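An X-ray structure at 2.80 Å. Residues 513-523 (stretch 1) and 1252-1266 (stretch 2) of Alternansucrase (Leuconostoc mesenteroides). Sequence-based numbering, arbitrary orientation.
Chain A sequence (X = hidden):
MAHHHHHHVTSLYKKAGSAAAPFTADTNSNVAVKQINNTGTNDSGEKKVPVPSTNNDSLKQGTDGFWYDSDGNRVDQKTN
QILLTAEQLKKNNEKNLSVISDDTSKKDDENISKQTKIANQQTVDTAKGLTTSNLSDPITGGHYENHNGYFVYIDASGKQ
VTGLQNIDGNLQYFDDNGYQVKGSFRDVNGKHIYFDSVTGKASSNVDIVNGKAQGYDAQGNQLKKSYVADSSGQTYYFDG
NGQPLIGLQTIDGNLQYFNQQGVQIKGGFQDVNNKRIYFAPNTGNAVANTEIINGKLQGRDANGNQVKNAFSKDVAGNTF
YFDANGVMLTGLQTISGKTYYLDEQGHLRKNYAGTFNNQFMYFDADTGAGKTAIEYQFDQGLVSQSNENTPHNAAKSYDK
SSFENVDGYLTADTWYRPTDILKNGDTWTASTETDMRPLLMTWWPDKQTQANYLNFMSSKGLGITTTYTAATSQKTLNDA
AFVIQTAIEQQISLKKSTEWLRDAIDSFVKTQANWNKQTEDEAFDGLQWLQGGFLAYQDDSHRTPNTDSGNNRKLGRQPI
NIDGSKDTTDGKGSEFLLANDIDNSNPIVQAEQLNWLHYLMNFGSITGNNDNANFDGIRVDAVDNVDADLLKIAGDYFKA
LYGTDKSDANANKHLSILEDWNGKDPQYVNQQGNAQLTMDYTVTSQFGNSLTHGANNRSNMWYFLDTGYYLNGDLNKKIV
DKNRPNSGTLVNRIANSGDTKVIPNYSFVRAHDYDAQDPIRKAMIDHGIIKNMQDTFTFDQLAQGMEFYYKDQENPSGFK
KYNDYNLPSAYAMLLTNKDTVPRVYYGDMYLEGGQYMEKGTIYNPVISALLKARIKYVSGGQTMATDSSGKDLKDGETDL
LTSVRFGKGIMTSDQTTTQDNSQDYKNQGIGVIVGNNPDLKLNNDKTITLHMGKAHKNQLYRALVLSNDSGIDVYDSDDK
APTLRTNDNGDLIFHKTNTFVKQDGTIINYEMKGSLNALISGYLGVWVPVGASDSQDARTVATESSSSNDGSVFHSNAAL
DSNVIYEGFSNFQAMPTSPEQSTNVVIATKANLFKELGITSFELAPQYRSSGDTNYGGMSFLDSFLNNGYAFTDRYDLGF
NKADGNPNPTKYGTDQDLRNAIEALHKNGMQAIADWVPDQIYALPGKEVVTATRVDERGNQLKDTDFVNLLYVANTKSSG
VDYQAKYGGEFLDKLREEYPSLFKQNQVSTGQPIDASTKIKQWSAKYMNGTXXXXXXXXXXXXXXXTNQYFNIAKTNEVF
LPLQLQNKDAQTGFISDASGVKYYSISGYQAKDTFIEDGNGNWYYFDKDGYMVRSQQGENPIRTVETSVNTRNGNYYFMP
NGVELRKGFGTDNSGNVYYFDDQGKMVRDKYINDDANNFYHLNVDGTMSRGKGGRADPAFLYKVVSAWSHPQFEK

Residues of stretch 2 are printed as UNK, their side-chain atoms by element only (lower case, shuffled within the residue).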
ATOM      1  N   ALA A 513     -19.339  -2.372 -16.460  1.00 45.87           N
ATOM      2  CA  ALA A 513     -18.779  -2.937 -15.235  1.00 46.20           C
ATOM      3  C   ALA A 513     -18.059  -4.270 -15.465  1.00 49.15           C
ATOM      4  O   ALA A 513     -17.006  -4.514 -14.880  1.00 50.17           O
ATOM      5  CB  ALA A 513     -19.860  -3.087 -14.168  1.00 42.87           C
ATOM      6  N   ASN A 514     -18.647  -5.145 -16.274  1.00 52.56           N
ATOM      7  CA  ASN A 514     -18.027  -6.434 -16.564  1.00 49.65           C
ATOM      8  C   ASN A 514     -16.710  -6.308 -17.321  1.00 47.36           C
ATOM      9  O   ASN A 514     -15.940  -7.247 -17.369  1.00 45.05           O
ATOM     10  CB  ASN A 514     -18.995  -7.306 -17.351  1.00 51.10           C
ATOM     11  CG  ASN A 514     -19.957  -8.060 -16.472  1.00 51.80           C
ATOM     12  OD1 ASN A 514     -19.758  -8.194 -15.289  1.00 55.21           O
ATOM     13  ND2 ASN A 514     -20.997  -8.591 -17.070  1.00 57.39           N
ATOM     14  N   TRP A 515     -16.480  -5.152 -17.938  1.00 47.59           N
ATOM     15  CA  TRP A 515     -15.280  -4.896 -18.714  1.00 47.21           C
ATOM     16  C   TRP A 515     -14.367  -3.829 -18.112  1.00 48.49           C
ATOM     17  O   TRP A 515     -13.549  -3.204 -18.826  1.00 48.60           O
ATOM     18  CB  TRP A 515     -15.688  -4.509 -20.143  1.00 48.70           C
ATOM     19  CG  TRP A 515     -16.488  -5.582 -20.829  1.00 50.60           C
ATOM     20  CD1 TRP A 515     -16.455  -6.927 -20.565  1.00 50.73           C
ATOM     21  CD2 TRP A 515     -17.434  -5.412 -21.881  1.00 52.03           C
ATOM     22  NE1 TRP A 515     -17.312  -7.591 -21.386  1.00 48.75           N
ATOM     23  CE2 TRP A 515     -17.916  -6.688 -22.217  1.00 50.47           C
ATOM     24  CE3 TRP A 515     -17.916  -4.306 -22.582  1.00 55.54           C
ATOM     25  CZ2 TRP A 515     -18.849  -6.890 -23.204  1.00 49.86           C
ATOM     26  CZ3 TRP A 515     -18.857  -4.518 -23.591  1.00 52.15           C
ATOM     27  CH2 TRP A 515     -19.309  -5.798 -23.877  1.00 50.29           C
ATOM     28  N   ASN A 516     -14.495  -3.613 -16.802  1.00 48.07           N
ATOM     29  CA  ASN A 516     -13.598  -2.696 -16.103  1.00 48.02           C
ATOM     30  C   ASN A 516     -13.336  -3.138 -14.656  1.00 47.02           C
ATOM     31  O   ASN A 516     -13.741  -4.230 -14.254  1.00 51.30           O
ATOM     32  CB  ASN A 516     -14.069  -1.239 -16.279  1.00 47.06           C
ATOM     33  CG  ASN A 516     -15.375  -0.943 -15.596  1.00 49.64           C
ATOM     34  OD1 ASN A 516     -15.754  -1.577 -14.607  1.00 52.43           O
ATOM     35  ND2 ASN A 516     -16.074   0.059 -16.101  1.00 50.98           N
ATOM     36  N   LYS A 517     -12.657  -2.312 -13.878  1.00 49.11           N
ATOM     37  CA  LYS A 517     -12.230  -2.690 -12.529  1.00 52.63           C
ATOM     38  C   LYS A 517     -13.342  -2.825 -11.491  1.00 52.57           C
ATOM     39  O   LYS A 517     -13.115  -3.355 -10.394  1.00 58.06           O
ATOM     40  CB  LYS A 517     -11.205  -1.674 -11.993  1.00 57.42           C
ATOM     41  CG  LYS A 517     -11.811  -0.390 -11.425  1.00 60.29           C
ATOM     42  CD  LYS A 517     -10.735   0.598 -11.001  1.00 63.07           C
ATOM     43  CE  LYS A 517     -11.343   1.863 -10.420  1.00 64.82           C
ATOM     44  NZ  LYS A 517     -10.388   3.007 -10.523  1.00 65.53           N
ATOM     45  N   GLN A 518     -14.533  -2.337 -11.813  1.00 53.39           N
ATOM     46  CA  GLN A 518     -15.681  -2.443 -10.908  1.00 53.94           C
ATOM     47  C   GLN A 518     -16.013  -3.895 -10.563  1.00 53.67           C
ATOM     48  O   GLN A 518     -16.465  -4.201  -9.458  1.00 54.13           O
ATOM     49  CB  GLN A 518     -16.883  -1.753 -11.518  1.00 58.69           C
ATOM     50  CG  GLN A 518     -16.684  -0.258 -11.693  1.00 66.35           C
ATOM     51  CD  GLN A 518     -17.917   0.458 -12.192  1.00 79.98           C
ATOM     52  OE1 GLN A 518     -18.947  -0.155 -12.505  1.00 86.47           O
ATOM     53  NE2 GLN A 518     -17.801   1.773 -12.303  1.00 89.10           N
ATOM     54  N   THR A 519     -15.743  -4.793 -11.503  1.00 53.00           N
ATOM     55  CA  THR A 519     -15.893  -6.218 -11.254  1.00 51.45           C
ATOM     56  C   THR A 519     -14.604  -6.886 -10.812  1.00 49.40           C
ATOM     57  O   THR A 519     -14.538  -8.098 -10.781  1.00 47.95           O
ATOM     58  CB  THR A 519     -16.443  -6.924 -12.507  1.00 51.04           C
ATOM     59  OG1 THR A 519     -15.659  -6.581 -13.661  1.00 51.17           O
ATOM     60  CG2 THR A 519     -17.880  -6.505 -12.720  1.00 50.58           C
ATOM     61  N   GLU A 520     -13.581  -6.089 -10.503  1.00 48.52           N
ATOM     62  CA  GLU A 520     -12.291  -6.618 -10.042  1.00 50.56           C
ATOM     63  C   GLU A 520     -12.060  -6.417  -8.537  1.00 50.42           C
ATOM     64  O   GLU A 520     -11.040  -6.837  -8.017  1.00 51.03           O
ATOM     65  CB  GLU A 520     -11.128  -6.016 -10.847  1.00 48.66           C
ATOM     66  CG  GLU A 520     -11.128  -6.448 -12.299  1.00 48.25           C
ATOM     67  CD  GLU A 520      -9.937  -5.953 -13.069  1.00 47.97           C
ATOM     68  OE1 GLU A 520      -9.205  -5.117 -12.542  1.00 45.09           O
ATOM     69  OE2 GLU A 520      -9.745  -6.383 -14.224  1.00 52.35           O
ATOM     70  N   ASP A 521     -13.010  -5.771  -7.859  1.00 50.69           N
ATOM     71  CA  ASP A 521     -12.963  -5.590  -6.417  1.00 48.45           C
ATOM     72  C   ASP A 521     -11.667  -4.932  -5.936  1.00 50.20           C
ATOM     73  O   ASP A 521     -10.995  -5.451  -5.055  1.00 51.82           O
ATOM     74  CB  ASP A 521     -13.176  -6.941  -5.734  1.00 50.47           C
ATOM     75  CG  ASP A 521     -14.591  -7.481  -5.926  1.00 54.59           C
ATOM     76  OD1 ASP A 521     -15.492  -6.715  -6.325  1.00 54.67           O
ATOM     77  OD2 ASP A 521     -14.800  -8.690  -5.669  1.00 59.84           O
ATOM     78  N   GLU A 522     -11.316  -3.803  -6.543  1.00 50.70           N
ATOM     79  CA  GLU A 522     -10.196  -3.001  -6.095  1.00 48.06           C
ATOM     80  C   GLU A 522     -10.234  -2.866  -4.577  1.00 49.02           C
ATOM     81  O   GLU A 522     -11.265  -2.561  -4.005  1.00 53.02           O
ATOM     82  CB  GLU A 522     -10.221  -1.612  -6.749  1.00 47.90           C
ATOM     83  CG  GLU A 522      -8.879  -0.878  -6.702  1.00 50.28           C
ATOM     84  CD  GLU A 522      -8.894   0.467  -7.406  1.00 51.80           C
ATOM     85  OE1 GLU A 522      -9.861   1.236  -7.211  1.00 56.50           O
ATOM     86  OE2 GLU A 522      -7.959   0.750  -8.184  1.00 51.49           O
ATOM     87  N   ALA A 523      -9.107  -3.132  -3.929  1.00 48.73           N
ATOM     88  CA  ALA A 523      -8.958  -2.980  -2.479  1.00 50.28           C
ATOM     89  C   ALA A 523      -7.559  -2.460  -2.166  1.00 52.55           C
ATOM     90  O   ALA A 523      -6.639  -2.665  -2.945  1.00 53.26           O
ATOM     91  CB  ALA A 523      -9.170  -4.312  -1.784  1.00 49.16           C
ATOM     92  N   UNK A1252      -1.001  -7.902 -10.551  1.00 45.73           N
ATOM     93  CA  UNK A1252      -1.873  -6.879 -10.034  1.00 46.25           C
ATOM     94  C   UNK A1252      -3.047  -6.750 -11.006  1.00 46.63           C
ATOM     95  O   UNK A1252      -2.897  -6.994 -12.204  1.00 50.09           O
ATOM     96  c   UNK A1252      -0.599  -5.047 -11.224  1.00 46.81           C
ATOM     97  c   UNK A1252      -1.138  -5.543  -9.902  1.00 46.87           C
ATOM     98  o   UNK A1252       0.146  -5.755 -11.910  1.00 46.00           O
ATOM     99  n   UNK A1252      -0.967  -3.833 -11.592  1.00 48.01           N
ATOM    100  N   UNK A1253      -4.219  -6.394 -10.494  1.00 43.72           N
ATOM    101  CA  UNK A1253      -5.404  -6.288 -11.319  1.00 42.69           C
ATOM    102  C   UNK A1253      -5.185  -5.302 -12.470  1.00 45.13           C
ATOM    103  O   UNK A1253      -4.636  -4.226 -12.266  1.00 46.97           O
ATOM    104  c   UNK A1253      -7.016  -6.979  -9.530  1.00 40.50           C
ATOM    105  c   UNK A1253      -6.653  -5.891 -10.508  1.00 41.70           C
ATOM    106  c   UNK A1253      -6.475  -4.555  -9.804  1.00 43.65           C
ATOM    107  c   UNK A1253      -7.686  -4.112  -9.015  1.00 44.42           C
ATOM    108  N   UNK A1254      -5.615  -5.689 -13.670  1.00 44.91           N
ATOM    109  CA  UNK A1254      -5.346  -4.917 -14.882  1.00 48.08           C
ATOM    110  C   UNK A1254      -6.509  -4.077 -15.389  1.00 47.80           C
ATOM    111  O   UNK A1254      -6.416  -3.508 -16.485  1.00 44.97           O
ATOM    112  c   UNK A1254      -3.604  -6.662 -15.707  1.00 49.34           C
ATOM    113  c   UNK A1254      -3.102  -7.356 -16.953  1.00 50.58           C
ATOM    114  c   UNK A1254      -4.872  -5.852 -16.008  1.00 48.60           C
ATOM    115  c   UNK A1254      -2.496  -5.789 -15.167  1.00 48.84           C
ATOM    116  N   UNK A1255      -7.584  -3.989 -14.600  1.00 47.14           N
ATOM    117  CA  UNK A1255      -8.731  -3.106 -14.905  1.00 52.73           C
ATOM    118  C   UNK A1255      -9.493  -3.490 -16.192  1.00 50.49           C
ATOM    119  O   UNK A1255     -10.056  -2.639 -16.890  1.00 50.51           O
ATOM    120  c   UNK A1255      -6.971   0.433 -12.330  1.00 56.29           C
ATOM    121  c   UNK A1255      -7.391  -1.706 -12.563  1.00 53.29           C
ATOM    122  c   UNK A1255      -7.714  -1.096 -13.724  1.00 54.19           C
ATOM    123  c   UNK A1255      -8.271  -1.638 -14.997  1.00 54.90           C
ATOM    124  n   UNK A1255      -7.451   0.244 -13.545  1.00 56.26           N
ATOM    125  n   UNK A1255      -6.933  -0.733 -11.711  1.00 56.69           N
ATOM    126  N   UNK A1256      -9.496  -4.770 -16.501  1.00 46.76           N
ATOM    127  CA  UNK A1256     -10.068  -5.237 -17.753  1.00 49.12           C
ATOM    128  C   UNK A1256     -11.477  -5.815 -17.588  1.00 50.79           C
ATOM    129  O   UNK A1256     -12.280  -5.753 -18.531  1.00 50.77           O
ATOM    130  c   UNK A1256      -4.709  -6.179 -20.644  1.00 53.39           C
ATOM    131  n   UNK A1256      -3.865  -5.390 -21.290  1.00 55.15           N
ATOM    132  c   UNK A1256      -9.135  -6.260 -18.398  1.00 47.77           C
ATOM    133  n   UNK A1256      -5.911  -5.729 -20.305  1.00 51.09           N
ATOM    134  n   UNK A1256      -4.342  -7.411 -20.347  1.00 54.52           N
ATOM    135  c   UNK A1256      -8.016  -5.563 -19.131  1.00 48.11           C
ATOM    136  c   UNK A1256      -6.929  -6.499 -19.603  1.00 47.88           C
ATOM    137  N   UNK A1257     -11.749  -6.387 -16.415  1.00 45.59           N
ATOM    138  CA  UNK A1257     -13.073  -6.840 -16.074  1.00 46.47           C
ATOM    139  C   UNK A1257     -13.135  -8.337 -15.851  1.00 48.50           C
ATOM    140  O   UNK A1257     -12.298  -9.092 -16.364  1.00 49.39           O
ATOM    141  N   UNK A1258     -14.130  -8.764 -15.078  1.00 47.71           N
ATOM    142  CA  UNK A1258     -14.319 -10.175 -14.807  1.00 48.87           C
ATOM    143  C   UNK A1258     -14.715 -10.956 -16.060  1.00 49.63           C
ATOM    144  O   UNK A1258     -14.416 -12.149 -16.175  1.00 45.11           O
ATOM    145  c   UNK A1258     -15.375 -10.356 -13.737  1.00 50.83           C
ATOM    146  N   UNK A1259     -15.407 -10.294 -16.997  1.00 49.40           N
ATOM    147  CA  UNK A1259     -15.895 -10.986 -18.211  1.00 47.08           C
ATOM    148  C   UNK A1259     -15.538 -10.238 -19.488  1.00 48.46           C
ATOM    149  O   UNK A1259     -16.361 -10.085 -20.374  1.00 52.27           O
ATOM    150  o   UNK A1259     -18.642 -14.491 -13.616  1.00 44.79           O
ATOM    151  c   UNK A1259     -17.750 -12.097 -16.913  1.00 43.83           C
ATOM    152  c   UNK A1259     -18.355 -13.688 -14.705  1.00 44.49           C
ATOM    153  c   UNK A1259     -17.455 -13.450 -16.916  1.00 43.51           C
ATOM    154  c   UNK A1259     -17.400 -11.240 -18.106  1.00 44.52           C
ATOM    155  c   UNK A1259     -18.660 -12.341 -14.671  1.00 43.00           C
ATOM    156  c   UNK A1259     -18.354 -11.550 -15.771  1.00 42.26           C
ATOM    157  c   UNK A1259     -17.749 -14.244 -15.826  1.00 43.92           C
ATOM    158  N   UNK A1260     -14.299  -9.765 -19.565  1.00 50.35           N
ATOM    159  CA  UNK A1260     -13.727  -9.208 -20.789  1.00 49.02           C
ATOM    160  C   UNK A1260     -13.479 -10.343 -21.787  1.00 48.99           C
ATOM    161  O   UNK A1260     -13.511 -10.117 -22.991  1.00 47.06           O
ATOM    162  c   UNK A1260     -11.687  -7.836 -21.589  1.00 50.34           C
ATOM    163  c   UNK A1260     -12.216  -6.743 -22.235  1.00 53.03           C
ATOM    164  c   UNK A1260     -12.424  -8.486 -20.444  1.00 49.41           C
ATOM    165  c   UNK A1260      -9.755  -7.696 -23.026  1.00 51.01           C
ATOM    166  c   UNK A1260     -10.305  -6.627 -23.657  1.00 53.62           C
ATOM    167  c   UNK A1260     -10.441  -8.292 -21.991  1.00 49.58           C
ATOM    168  c   UNK A1260     -11.539  -6.138 -23.259  1.00 55.30           C
ATOM    169  o   UNK A1260      -9.623  -6.028 -24.699  1.00 56.21           O
ATOM    170  N   UNK A1261     -13.220 -11.545 -21.271  1.00 47.68           N
ATOM    171  CA  UNK A1261     -13.183 -12.757 -22.082  1.00 49.46           C
ATOM    172  C   UNK A1261     -14.623 -13.236 -22.234  1.00 51.94           C
ATOM    173  O   UNK A1261     -15.284 -13.529 -21.243  1.00 56.91           O
ATOM    174  c   UNK A1261     -10.936 -13.421 -21.138  1.00 49.10           C
ATOM    175  c   UNK A1261     -12.363 -13.875 -21.426  1.00 50.04           C
ATOM    176  c   UNK A1261     -12.342 -15.121 -22.314  1.00 49.97           C
ATOM    177  N   UNK A1262     -15.105 -13.309 -23.473  1.00 50.07           N
ATOM    178  CA  UNK A1262     -16.538 -13.432 -23.739  1.00 46.71           C
ATOM    179  C   UNK A1262     -17.094 -14.827 -23.549  1.00 46.67           C
ATOM    180  O   UNK A1262     -16.463 -15.821 -23.881  1.00 48.30           O
ATOM    181  c   UNK A1262     -16.852 -12.950 -25.142  1.00 46.65           C
ATOM    182  c   UNK A1262     -16.534 -11.476 -25.370  1.00 46.56           C
ATOM    183  c   UNK A1262     -16.667 -11.087 -26.832  1.00 48.55           C
ATOM    184  c   UNK A1262     -17.445 -10.634 -24.511  1.00 45.89           C
ATOM    185  N   UNK A1263     -18.316 -14.851 -23.026  1.00 47.87           N
ATOM    186  CA  UNK A1263     -18.934 -16.033 -22.459  1.00 48.27           C
ATOM    187  C   UNK A1263     -20.424 -16.012 -22.753  1.00 46.50           C
ATOM    188  O   UNK A1263     -21.012 -14.946 -22.893  1.00 50.58           O
ATOM    189  c   UNK A1263     -19.396 -16.641 -18.688  1.00 54.17           C
ATOM    190  c   UNK A1263     -19.097 -17.152 -20.091  1.00 53.71           C
ATOM    191  n   UNK A1263     -20.001 -17.078 -16.350  1.00 53.84           N
ATOM    192  c   UNK A1263     -19.454 -17.690 -17.596  1.00 54.00           C
ATOM    193  c   UNK A1263     -18.672 -15.979 -20.959  1.00 51.57           C
ATOM    194  N   UNK A1264     -21.014 -17.194 -22.892  1.00 43.26           N
ATOM    195  CA  UNK A1264     -22.444 -17.342 -23.043  1.00 41.44           C
ATOM    196  C   UNK A1264     -23.044 -17.597 -21.673  1.00 39.84           C
ATOM    197  O   UNK A1264     -22.602 -18.518 -20.980  1.00 36.67           O
ATOM    198  c   UNK A1264     -22.740 -18.521 -23.950  1.00 43.11           C
ATOM    199  o   UNK A1264     -25.050 -18.074 -24.218  1.00 48.53           O
ATOM    200  o   UNK A1264     -24.475 -20.074 -23.544  1.00 51.05           O
ATOM    201  c   UNK A1264     -24.190 -18.923 -23.909  1.00 46.70           C
ATOM    202  N   UNK A1265     -24.030 -16.789 -21.268  1.00 38.89           N
ATOM    203  CA  UNK A1265     -24.534 -16.884 -19.902  1.00 39.57           C
ATOM    204  C   UNK A1265     -25.258 -18.172 -19.675  1.00 39.35           C
ATOM    205  O   UNK A1265     -25.289 -18.687 -18.556  1.00 40.44           O
ATOM    206  c   UNK A1265     -22.370 -11.804 -18.956  1.00 52.21           C
ATOM    207  c   UNK A1265     -25.449 -15.723 -19.532  1.00 43.24           C
ATOM    208  c   UNK A1265     -21.726 -13.683 -17.589  1.00 54.01           C
ATOM    209  c   UNK A1265     -24.816 -14.371 -19.653  1.00 46.74           C
ATOM    210  c   UNK A1265     -25.248 -13.341 -20.425  1.00 51.19           C
ATOM    211  c   UNK A1265     -22.794 -14.463 -18.056  1.00 50.09           C
ATOM    212  c   UNK A1265     -21.532 -12.365 -18.045  1.00 52.44           C
ATOM    213  n   UNK A1265     -24.428 -12.257 -20.292  1.00 50.66           N
ATOM    214  c   UNK A1265     -23.658 -13.906 -18.988  1.00 47.94           C
ATOM    215  c   UNK A1265     -23.431 -12.579 -19.420  1.00 50.72           C
ATOM    216  N   UNK A1266     -25.857 -18.698 -20.731  1.00 41.33           N
ATOM    217  CA  UNK A1266     -26.768 -19.830 -20.629  1.00 41.18           C
ATOM    218  C   UNK A1266     -26.080 -21.143 -20.298  1.00 41.79           C
ATOM    219  O   UNK A1266     -26.528 -21.892 -19.430  1.00 39.71           O
ATOM    220  c   UNK A1266     -27.518 -19.964 -21.922  1.00 40.69           C
TER
HETATM  221  O   HOH W   1      -5.996  -0.992  -9.146  1.00 53.48           O

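Position 1252 has two carbons, the second carrying one O and one N: an amide one carbon from CA, so N1252, which makes no contact. At 1253 four carbons fork at the first, one arm two carbons long; CA-to-CB points toward stretch 1, and CB lies 3.4 Å from E520 OE1. This is I1253, whose CD1 reaches within 4.0 Å of E522 CA. Four carbons forked at the second make 1254 a leucine, L1254, pointing away.

Position 1255 has one carbon, then a five-membered ring of three C and two N, which only histidine provides. K517 packs over a face of the H1255 ring, its CD 4.0 Å from the centroid and 11° off the normal. A water bridges E522 and H1255, its O 2.8 Å from E522 OE2 and 2.7 Å from H1255 NE2.

At 1256, three carbons, an N, and a C carrying two more N spell a guanidinium. R1256 points CA-to-CB away from stretch 1; its hydrogen bond across the contact is made by its backbone N, while CB still comes within 4.2 Å of E520 OE2.

Position 1257 has no side-chain atoms: G1257. An ideal CB would sit 2.1 Å from N514 O and 2.5 Å from W515 CA, and phi/psi of 117/156 would jam it against the preceding carbonyl. The bare CA instead makes CA-H...O contacts, G1257 CA to N514 O at 3.2 Å and to N516 O at 3.3 Å.

A single carbon at 1258 gives A1258, with CB 3.8 Å from T519 OG1. At 1259, one carbon and a six-carbon ring bearing O identify Y1259; N514 OD1 meets the ring edge, 3.7 Å from CD2. The same atoms at 1260 give Y1260, whose CB is 4.3 Å from W515 CD1.

One carbon carrying two makes 1261 V1261, without contact. Four carbons forked at the second make 1262 L1262. Four carbons in a row ending in N give K1263 at 1263, and two carbons, the second with two O, give D1264 at 1264. Position 1265 has one carbon, then fused five- and six-membered rings holding eight C and one N: W1265, its CH2 3.9 Å from N514 ND2. One carbon at 1266 gives A1266, out of reach.

The contact works mainly by capturing backbone amides. The E520 carboxylate accepts H1255 N at OE1 (2.9 Å), and R1256 N (2.8 Å) and G1257 N (3.0 Å) at OE2. T519 OG1 accepts A1258 N (3.0 Å, 167°), and N514 O accepts Y1259 N (3.1 Å, 160°). W515 NE1 returns a weak bond to Y1259 O (2.9 Å, 128°).

Stretch 2, residues 1252-1266: NILHRGAYYVLKDWA
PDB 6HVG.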